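Local coordinates for phosphoinositide 3-kinase adapter protein 1 (Homo sapiens, PDB 5FOR) that links B-cell receptor signalling to the PI3K-Akt pathway and Toll-like receptor signalling to PI3K as a signalling adapter, here represented by its TIR domain, at residues 14-19 / 69-74; 60-65 / 92-97; 56-61 / 83-88. All blocks are in the same frame, centred on the assembly; numbering follows the deposited sequence.

Contact 1: residues 14-19 / 69-74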
loop_
_atom_site.group_PDB
_atom_site.type_symbol
_atom_site.label_atom_id
_atom_site.label_comp_id
_atom_site.label_asym_id
_atom_site.label_seq_id
_atom_site.Cartn_x
_atom_site.Cartn_y
_atom_site.Cartn_z
ATOM N N SER A 14 1.050 7.395 -4.605
ATOM C CA SER A 14 1.342 8.328 -5.668
ATOM C C SER A 14 1.503 9.720 -5.077
ATOM O O SER A 14 1.042 9.978 -3.966
ATOM C CB SER A 14 0.235 8.287 -6.733
ATOM O OG SER A 14 0.383 7.127 -7.526
ATOM N N PRO A 15 2.159 10.621 -5.822
ATOM C CA PRO A 15 2.421 11.961 -5.272
ATOM C C PRO A 15 1.203 12.717 -4.741
ATOM O O PRO A 15 1.389 13.512 -3.826
ATOM C CB PRO A 15 3.069 12.707 -6.452
ATOM C CG PRO A 15 3.671 11.580 -7.358
ATOM C CD PRO A 15 2.755 10.409 -7.164
ATOM N N ASP A 16 -0.007 12.470 -5.231
ATOM C CA ASP A 16 -1.159 13.191 -4.669
ATOM C C ASP A 16 -1.508 12.779 -3.225
ATOM O O ASP A 16 -2.267 13.479 -2.562
ATOM C CB ASP A 16 -2.397 13.044 -5.568
ATOM C CG ASP A 16 -2.823 11.587 -5.780
ATOM O OD1 ASP A 16 -2.058 10.674 -5.386
ATOM O OD2 ASP A 16 -3.914 11.362 -6.370
ATOM N N ALA A 17 -0.944 11.667 -2.752
ATOM C CA ALA A 17 -1.163 11.172 -1.395
ATOM C C ALA A 17 0.148 11.179 -0.567
ATOM O O ALA A 17 0.277 10.483 0.451
ATOM C CB ALA A 17 -1.769 9.748 -1.443
ATOM N N GLU A 18 1.105 11.967 -1.044
ATOM C CA GLU A 18 2.396 12.217 -0.400
ATOM C C GLU A 18 2.352 12.436 1.126
ATOM O O GLU A 18 3.148 11.875 1.870
ATOM C CB GLU A 18 3.032 13.444 -1.061
ATOM C CG GLU A 18 4.386 13.817 -0.523
ATOM C CD GLU A 18 5.420 12.803 -0.910
ATOM O OE1 GLU A 18 5.520 12.527 -2.123
ATOM O OE2 GLU A 18 6.121 12.276 -0.016
ATOM N N GLU A 19 1.447 13.291 1.580
ATOM C CA GLU A 19 1.349 13.604 2.994
ATOM C C GLU A 19 0.765 12.451 3.809
ATOM O O GLU A 19 1.172 12.253 4.957
ATOM C CB GLU A 19 0.536 14.888 3.184
ATOM C CG GLU A 19 1.025 15.984 2.243
ATOM C CD GLU A 19 0.245 17.278 2.344
ATOM O OE1 GLU A 19 0.044 17.756 3.483
ATOM O OE2 GLU A 19 -0.135 17.832 1.279
ATOM N N SER A 69 -5.216 6.428 -3.850
ATOM C CA SER A 69 -5.573 7.748 -4.379
ATOM C C SER A 69 -6.009 7.650 -5.854
ATOM O O SER A 69 -5.786 6.625 -6.497
ATOM C CB SER A 69 -4.377 8.713 -4.239
ATOM O OG SER A 69 -3.214 8.138 -4.824
ATOM N N ALA A 70 -6.583 8.727 -6.385
ATOM C CA ALA A 70 -6.970 8.813 -7.799
ATOM C C ALA A 70 -5.806 8.586 -8.742
ATOM O O ALA A 70 -5.929 7.861 -9.715
ATOM C CB ALA A 70 -7.595 10.175 -8.090
ATOM N N GLU A 71 -4.668 9.207 -8.442
ATOM C CA GLU A 71 -3.480 9.068 -9.282
ATOM C C GLU A 71 -2.930 7.654 -9.217
ATOM O O GLU A 71 -2.356 7.165 -10.176
ATOM C CB GLU A 71 -2.416 10.076 -8.862
ATOM C CG GLU A 71 -1.234 10.170 -9.799
ATOM C CD GLU A 71 -0.207 11.211 -9.350
ATOM O OE1 GLU A 71 -0.538 12.038 -8.469
ATOM O OE2 GLU A 71 0.931 11.195 -9.879
ATOM N N LEU A 72 -3.121 6.983 -8.084
ATOM C CA LEU A 72 -2.614 5.651 -7.961
ATOM C C LEU A 72 -3.477 4.680 -8.781
ATOM O O LEU A 72 -2.921 3.846 -9.491
ATOM C CB LEU A 72 -2.534 5.224 -6.496
ATOM C CG LEU A 72 -1.902 3.823 -6.417
ATOM C CD1 LEU A 72 -0.563 3.830 -5.702
ATOM C CD2 LEU A 72 -2.850 2.800 -5.787
ATOM N N VAL A 73 -4.809 4.777 -8.718
ATOM C CA VAL A 73 -5.602 3.791 -9.451
ATOM C C VAL A 73 -5.401 3.984 -10.951
ATOM O O VAL A 73 -5.465 3.006 -11.697
ATOM C CB VAL A 73 -7.135 3.768 -9.085
ATOM C CG1 VAL A 73 -7.441 4.411 -7.769
ATOM C CG2 VAL A 73 -8.028 4.240 -10.223
ATOM N N GLN A 74 -5.080 5.196 -11.397
ATOM C CA GLN A 74 -4.714 5.381 -12.811
ATOM C C GLN A 74 -3.600 4.432 -13.259
ATOM O O GLN A 74 -3.522 4.095 -14.438
ATOM C CB GLN A 74 -4.286 6.815 -13.098
ATOM C CG GLN A 74 -5.430 7.735 -13.465
ATOM C CD GLN A 74 -5.041 9.195 -13.346
ATOM O OE1 GLN A 74 -3.853 9.538 -13.372
ATOM N NE2 GLN A 74 -6.040 10.065 -13.202
HETATM O O HOH W 1 -1.443 7.137 -3.546
#
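Asp16 and Glu71 slide past each other in opposite directions, each carboxylate reaching toward the other's backbone, with the two carboxylate planes 62° apart. Asp16 OD2 accepts from Glu71 N at 3.1 Å, a fairly straight bond that arrives on the syn side, 28° out of the carboxylate plane. In return Glu71 OE1 takes a weak bond from Asp16 N at 3.3 Å. The swap has a price: OD1 of Asp16 and OE1 of Glu71 stand only 3.7 Å apart, a pairing of like charges that could raise the proton affinity of either acid. Aspartate nevertheless suits its place, because a short acid held against helix 70-76 meets an amide N-H of the first turn, where the helix dipole would probably favour a negative charge. Asp16 OD1 lies 2.8 Å from Ser69 OG, the hydroxyl of the N-cap residue, which also receives a weak capping bond from Leu72 N. Glu71 CG is placed anti to its backbone N (chi1 -171°). The extended chain beyond CG crosses Pro15 at about a right angle, with OE2 3.4 Å from Pro15 CD. An alanine at Glu71 would probably leave Asp16 N without this weak acceptor and open a gap beside the proline ring. Ser14, small enough to lie against the helix backbone, brings OG to 3.4 Å from Leu72 CA and hydrogen-bonds Leu44 O. The contact thus joins the turn between strand 9-13 and helix 18-30 to the start of helix 70-76, whose Leu72 packs on Val66 of strand 63-68.

Contact 2: residues 60-65 / 92-97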
loop_
_atom_site.group_PDB
_atom_site.type_symbol
_atom_site.label_atom_id
_atom_site.label_comp_id
_atom_site.label_asym_id
_atom_site.label_seq_id
_atom_site.Cartn_x
_atom_site.Cartn_y
_atom_site.Cartn_z
ATOM N N SER A 60 9.329 -8.544 -2.547
ATOM C CA SER A 60 10.062 -9.107 -1.416
ATOM C C SER A 60 9.466 -8.744 -0.061
ATOM O O SER A 60 9.684 -9.444 0.928
ATOM C CB SER A 60 11.515 -8.627 -1.445
ATOM O OG SER A 60 11.969 -8.434 -2.770
ATOM N N THR A 61 8.742 -7.634 -0.004
ATOM C CA THR A 61 8.260 -7.120 1.278
ATOM C C THR A 61 7.281 -8.094 1.935
ATOM O O THR A 61 6.688 -8.935 1.266
ATOM C CB THR A 61 7.606 -5.734 1.116
ATOM O OG1 THR A 61 7.201 -5.239 2.404
ATOM C CG2 THR A 61 6.420 -5.826 0.168
ATOM N N ARG A 62 7.149 -8.006 3.252
ATOM C CA ARG A 62 6.273 -8.912 3.981
ATOM C C ARG A 62 4.838 -8.390 3.950
ATOM O O ARG A 62 3.890 -9.165 3.863
ATOM C CB ARG A 62 6.748 -9.096 5.433
ATOM C CG ARG A 62 5.828 -9.995 6.275
ATOM C CD ARG A 62 6.592 -10.858 7.288
ATOM N NE ARG A 62 6.861 -10.160 8.546
ATOM C CZ ARG A 62 8.044 -9.665 8.893
ATOM N NH1 ARG A 62 9.083 -9.788 8.079
ATOM N NH2 ARG A 62 8.190 -9.056 10.061
ATOM N N CYS A 63 4.688 -7.071 3.990
ATOM C CA CYS A 63 3.371 -6.444 4.034
ATOM C C CYS A 63 3.321 -5.206 3.120
ATOM O O CYS A 63 4.305 -4.470 2.993
ATOM C CB CYS A 63 3.045 -6.111 5.485
ATOM S SG CYS A 63 1.870 -4.838 5.805
ATOM N N VAL A 64 2.195 -5.005 2.433
ATOM C CA VAL A 64 2.077 -3.845 1.566
ATOM C C VAL A 64 0.935 -2.998 2.059
ATOM O O VAL A 64 -0.133 -3.508 2.392
ATOM C CB VAL A 64 1.879 -4.211 0.079
ATOM C CG1 VAL A 64 1.753 -2.946 -0.743
ATOM C CG2 VAL A 64 3.055 -4.984 -0.434
ATOM N N VAL A 65 1.179 -1.696 2.120
ATOM C CA VAL A 65 0.150 -0.742 2.452
ATOM C C VAL A 65 -0.059 0.079 1.198
ATOM O O VAL A 65 0.869 0.744 0.730
ATOM C CB VAL A 65 0.529 0.138 3.662
ATOM C CG1 VAL A 65 -0.577 1.154 3.960
ATOM C CG2 VAL A 65 0.824 -0.740 4.901
ATOM N N PRO A 92 -3.795 -11.911 0.064
ATOM C CA PRO A 92 -4.641 -10.810 0.533
ATOM C C PRO A 92 -4.484 -10.476 2.015
ATOM O O PRO A 92 -4.725 -9.312 2.371
ATOM C CB PRO A 92 -6.065 -11.309 0.250
ATOM C CG PRO A 92 -5.948 -12.779 0.227
ATOM C CD PRO A 92 -4.600 -13.054 -0.391
ATOM N N HIS A 93 -4.094 -11.437 2.860
ATOM C CA HIS A 93 -3.999 -11.134 4.303
ATOM C C HIS A 93 -2.770 -10.284 4.618
ATOM O O HIS A 93 -2.664 -9.732 5.704
ATOM C CB HIS A 93 -3.994 -12.404 5.162
ATOM C CG HIS A 93 -2.915 -13.378 4.820
ATOM N ND1 HIS A 93 -3.019 -14.256 3.761
ATOM C CD2 HIS A 93 -1.729 -13.646 5.417
ATOM C CE1 HIS A 93 -1.935 -15.011 3.714
ATOM N NE2 HIS A 93 -1.138 -14.667 4.709
ATOM N N ARG A 94 -1.870 -10.152 3.643
ATOM C CA ARG A 94 -0.705 -9.291 3.765
ATOM C C ARG A 94 -0.910 -7.883 3.183
ATOM O O ARG A 94 0.053 -7.095 3.149
ATOM C CB ARG A 94 0.496 -9.941 3.070
ATOM C CG ARG A 94 0.809 -11.331 3.555
ATOM C CD ARG A 94 1.349 -11.295 4.965
ATOM N NE ARG A 94 1.723 -12.630 5.413
ATOM C CZ ARG A 94 2.024 -12.936 6.670
ATOM N NH1 ARG A 94 2.021 -11.986 7.601
ATOM N NH2 ARG A 94 2.311 -14.188 6.995
ATOM N N VAL A 95 -2.122 -7.565 2.710
ATOM C CA VAL A 95 -2.342 -6.289 2.033
ATOM C C VAL A 95 -3.302 -5.374 2.776
ATOM O O VAL A 95 -4.383 -5.782 3.209
ATOM C CB VAL A 95 -2.847 -6.472 0.585
ATOM C CG1 VAL A 95 -2.942 -5.077 -0.159
ATOM C CG2 VAL A 95 -1.968 -7.419 -0.142
ATOM N N VAL A 96 -2.895 -4.116 2.899
ATOM C CA VAL A 96 -3.713 -3.104 3.536
ATOM C C VAL A 96 -3.928 -1.965 2.574
ATOM O O VAL A 96 -3.004 -1.537 1.871
ATOM C CB VAL A 96 -3.071 -2.608 4.853
ATOM C CG1 VAL A 96 -3.981 -1.579 5.548
ATOM C CG2 VAL A 96 -2.852 -3.796 5.761
ATOM N N ARG A 97 -5.156 -1.470 2.517
ATOM C CA ARG A 97 -5.388 -0.315 1.659
ATOM C C ARG A 97 -5.947 0.809 2.481
ATOM O O ARG A 97 -6.749 0.596 3.410
ATOM C CB ARG A 97 -6.302 -0.649 0.471
ATOM C CG ARG A 97 -7.783 -0.913 0.783
ATOM C CD ARG A 97 -8.578 -1.065 -0.528
ATOM N NE ARG A 97 -9.904 -1.590 -0.256
ATOM C CZ ARG A 97 -10.249 -2.870 -0.321
ATOM N NH1 ARG A 97 -9.381 -3.783 -0.727
ATOM N NH2 ARG A 97 -11.485 -3.228 0.004
#
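Val64 O is approached twice from the neighbouring strand: Val96 N donates to it at 2.9 Å, and Val95 CA adds a CH...O contact at 3.6 Å. The amide of the same residue donates the other way, Val64 N to Arg94 O at 3.1 Å. Cys63 CA touches that same carbonyl oxygen at 3.5 Å. The two partners of Val64, Arg94 and Val96, flank Val95, the residue opposite it, which is the mark of parallel pairing, and segments 63-65 and 95-97 run 11° apart. They belong to the third and fourth strands of the 2-1-3-4-5 parallel sheet of the TIR domain, joined by a beta-alpha-beta crossover. Beta-branched valines suit such extended backbone: Val64 and Val95 project to one face, Val65 and Val96 to the other, where Val65 CG2 comes within 4.3 Å of Val96 CB. At the strand entrance Arg94 holds its aliphatic part against Arg62 O, CD at 3.5 Å. The bend at chi2 (-70°) places that CD. Beyond it, Arg94 NH1 donates to Ala137 O and Ser139 O at the C-terminal end of the chain.

Contact 3: residues 56-61 / 83-88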
loop_
_atom_site.group_PDB
_atom_site.type_symbol
_atom_site.label_atom_id
_atom_site.label_comp_id
_atom_site.label_asym_id
_atom_site.label_seq_id
_atom_site.Cartn_x
_atom_site.Cartn_y
_atom_site.Cartn_z
ATOM N N SER A 56 12.275 -5.280 -6.992
ATOM C CA SER A 56 12.667 -6.252 -5.984
ATOM C C SER A 56 11.782 -6.092 -4.759
ATOM O O SER A 56 11.050 -7.009 -4.402
ATOM C CB SER A 56 14.144 -6.066 -5.598
ATOM O OG SER A 56 14.663 -7.206 -4.935
ATOM N N LEU A 57 11.860 -4.911 -4.140
ATOM C CA LEU A 57 11.129 -4.575 -2.913
ATOM C C LEU A 57 9.645 -4.919 -3.000
ATOM O O LEU A 57 9.082 -5.448 -2.049
ATOM C CB LEU A 57 11.290 -3.090 -2.589
ATOM N N PHE A 58 9.023 -4.620 -4.140
ATOM C CA PHE A 58 7.600 -4.874 -4.345
ATOM C C PHE A 58 7.276 -6.339 -4.106
ATOM O O PHE A 58 6.277 -6.681 -3.471
ATOM C CB PHE A 58 7.181 -4.479 -5.763
ATOM C CG PHE A 58 6.430 -3.197 -5.833
ATOM C CD1 PHE A 58 7.069 -1.986 -5.599
ATOM C CD2 PHE A 58 5.086 -3.191 -6.148
ATOM C CE1 PHE A 58 6.372 -0.778 -5.667
ATOM C CE2 PHE A 58 4.377 -1.991 -6.220
ATOM C CZ PHE A 58 5.022 -0.784 -5.980
ATOM N N LEU A 59 8.138 -7.205 -4.616
ATOM C CA LEU A 59 7.896 -8.625 -4.514
ATOM C C LEU A 59 8.393 -9.224 -3.195
ATOM O O LEU A 59 7.895 -10.251 -2.754
ATOM C CB LEU A 59 8.526 -9.336 -5.701
ATOM C CG LEU A 59 7.662 -9.206 -6.956
ATOM C CD1 LEU A 59 8.200 -10.060 -8.101
ATOM C CD2 LEU A 59 6.242 -9.626 -6.641
ATOM N N SER A 60 9.329 -8.544 -2.547
ATOM C CA SER A 60 10.062 -9.107 -1.416
ATOM C C SER A 60 9.466 -8.744 -0.061
ATOM O O SER A 60 9.684 -9.444 0.928
ATOM C CB SER A 60 11.515 -8.627 -1.445
ATOM O OG SER A 60 11.969 -8.434 -2.770
ATOM N N THR A 61 8.742 -7.634 -0.004
ATOM C CA THR A 61 8.260 -7.120 1.278
ATOM C C THR A 61 7.281 -8.094 1.935
ATOM O O THR A 61 6.688 -8.935 1.266
ATOM C CB THR A 61 7.606 -5.734 1.116
ATOM O OG1 THR A 61 7.201 -5.239 2.404
ATOM C CG2 THR A 61 6.420 -5.826 0.168
ATOM N N PRO A 83 0.053 -6.476 -14.224
ATOM C CA PRO A 83 0.463 -7.827 -13.815
ATOM C C PRO A 83 1.497 -7.864 -12.693
ATOM O O PRO A 83 1.513 -8.823 -11.916
ATOM C CB PRO A 83 1.055 -8.415 -15.108
ATOM C CG PRO A 83 0.328 -7.704 -16.180
ATOM C CD PRO A 83 0.168 -6.302 -15.686
ATOM N N LEU A 84 2.349 -6.850 -12.605
ATOM C CA LEU A 84 3.302 -6.790 -11.501
ATOM C C LEU A 84 2.541 -6.506 -10.210
ATOM O O LEU A 84 2.800 -7.139 -9.177
ATOM C CB LEU A 84 4.390 -5.737 -11.757
ATOM C CG LEU A 84 5.562 -5.503 -10.779
ATOM C CD1 LEU A 84 5.174 -4.598 -9.623
ATOM C CD2 LEU A 84 6.252 -6.804 -10.267
ATOM N N LEU A 85 1.581 -5.582 -10.271
ATOM C CA LEU A 85 0.804 -5.247 -9.086
ATOM C C LEU A 85 -0.034 -6.408 -8.564
ATOM O O LEU A 85 -0.193 -6.581 -7.353
ATOM C CB LEU A 85 -0.101 -4.037 -9.334
ATOM C CG LEU A 85 0.528 -2.734 -9.829
ATOM C CD1 LEU A 85 -0.551 -1.719 -10.081
ATOM C CD2 LEU A 85 1.514 -2.205 -8.820
ATOM N N GLN A 86 -0.570 -7.220 -9.454
ATOM C CA GLN A 86 -1.304 -8.382 -8.972
ATOM C C GLN A 86 -0.394 -9.344 -8.188
ATOM O O GLN A 86 -0.874 -9.978 -7.245
ATOM C CB GLN A 86 -1.975 -9.092 -10.142
ATOM C CG GLN A 86 -3.025 -8.225 -10.788
ATOM C CD GLN A 86 -3.263 -8.627 -12.195
ATOM O OE1 GLN A 86 -2.461 -9.358 -12.783
ATOM N NE2 GLN A 86 -4.376 -8.183 -12.750
ATOM N N ARG A 87 0.905 -9.424 -8.544
ATOM C CA ARG A 87 1.773 -10.519 -8.044
ATOM C C ARG A 87 2.292 -9.889 -6.730
ATOM O O ARG A 87 2.350 -10.571 -5.721
ATOM C CB ARG A 87 2.928 -10.977 -9.035
ATOM C CG ARG A 87 3.943 -12.224 -8.615
ATOM C CD ARG A 87 3.313 -13.681 -8.768
ATOM N NE ARG A 87 3.722 -14.552 -9.916
ATOM C CZ ARG A 87 4.154 -15.807 -9.708
ATOM N NH1 ARG A 87 4.165 -16.272 -8.435
ATOM N NH2 ARG A 87 4.464 -16.637 -10.713
ATOM N N ALA A 88 2.507 -8.560 -6.700
ATOM C CA ALA A 88 2.954 -7.815 -5.490
ATOM C C ALA A 88 1.904 -7.734 -4.362
ATOM O O ALA A 88 2.204 -7.923 -3.178
ATOM C CB ALA A 88 3.382 -6.389 -5.875
#
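The ring of Phe58 meets Ala88 at its edge: Ala88 CB lies near the ring plane, 3.6 Å from CD2. Two leucine methyls approach obliquely from the same side of the ring plane, Leu84 CD1 at 3.8 Å from CD2 and Leu85 CD2 at 3.9 Å from CE2. The Leu84 side chain crosses the phenylalanine at about a right angle. Its CG stands anti to the backbone N (chi1 -177°), and CD1 makes the touch. Leu85 starts with its CB directed away from helix 52-60, yet its end turns back to the ring. Phe58 has further neighbours: it packs edge-to-face with His42 and touches Leu10 and Val12 of strand 9-13 as well as Phe89.

The next residue, Leu59, takes the outer part of the contact. Its CD2 methyl rests on the backbone of helix 82-88, 3.9 Å from Ala88 N, and beside the aliphatic start of Arg87, whose CG is 4.0 Å away; the charged end of that arginine leads away from the interface, which lets a long polar residue serve at an exposed margin. Alanine fits the middle because its single methyl can enter between Phe58 and Leu59 while the backbones draw close, the CA atoms of Leu59 and Ala88 being 5.1 Å apart. The axes of segments 56-60 and 83-88 approach to 9.3 Å at 37°, in two helices separated in the chain by strand 63-68 and helix 70-76. Through Leu10 and Val12, Phe58 also packs on the central parallel sheet of the TIR alpha/beta domain.

The side-chain meetings are carbon on carbon, the arginine contributing only its aliphatic CG, and the Ala88 amide beneath the leucine is already bonded to Leu84 O within its own helix. Cohesion therefore rests on shape and dispersion, together with the burial of aromatic and aliphatic carbon, and not on directional bonds.

Following the chain from the N terminus, strand 9-13 leads into 14-19, which waits some fifty residues for 69-74 to close contact 1. Inside that loop lie the first segments of the other two, 56-61 and 60-65, which share Ser60 and Thr61. Their partners come only after contact 1 has closed, 83-88 for contact 3 and 92-97 for contact 2, so both cross contact 1. Contacts 2 and 3 touch directly, Val64 CG2 lying 4.1 Å from Ala88 O, whereas contact 1 is centred about 18 Å from the centre of each. Together they tie helix 70-76 to the turn after the first strand, two central strands together, and helix 52-60 to helix 82-88.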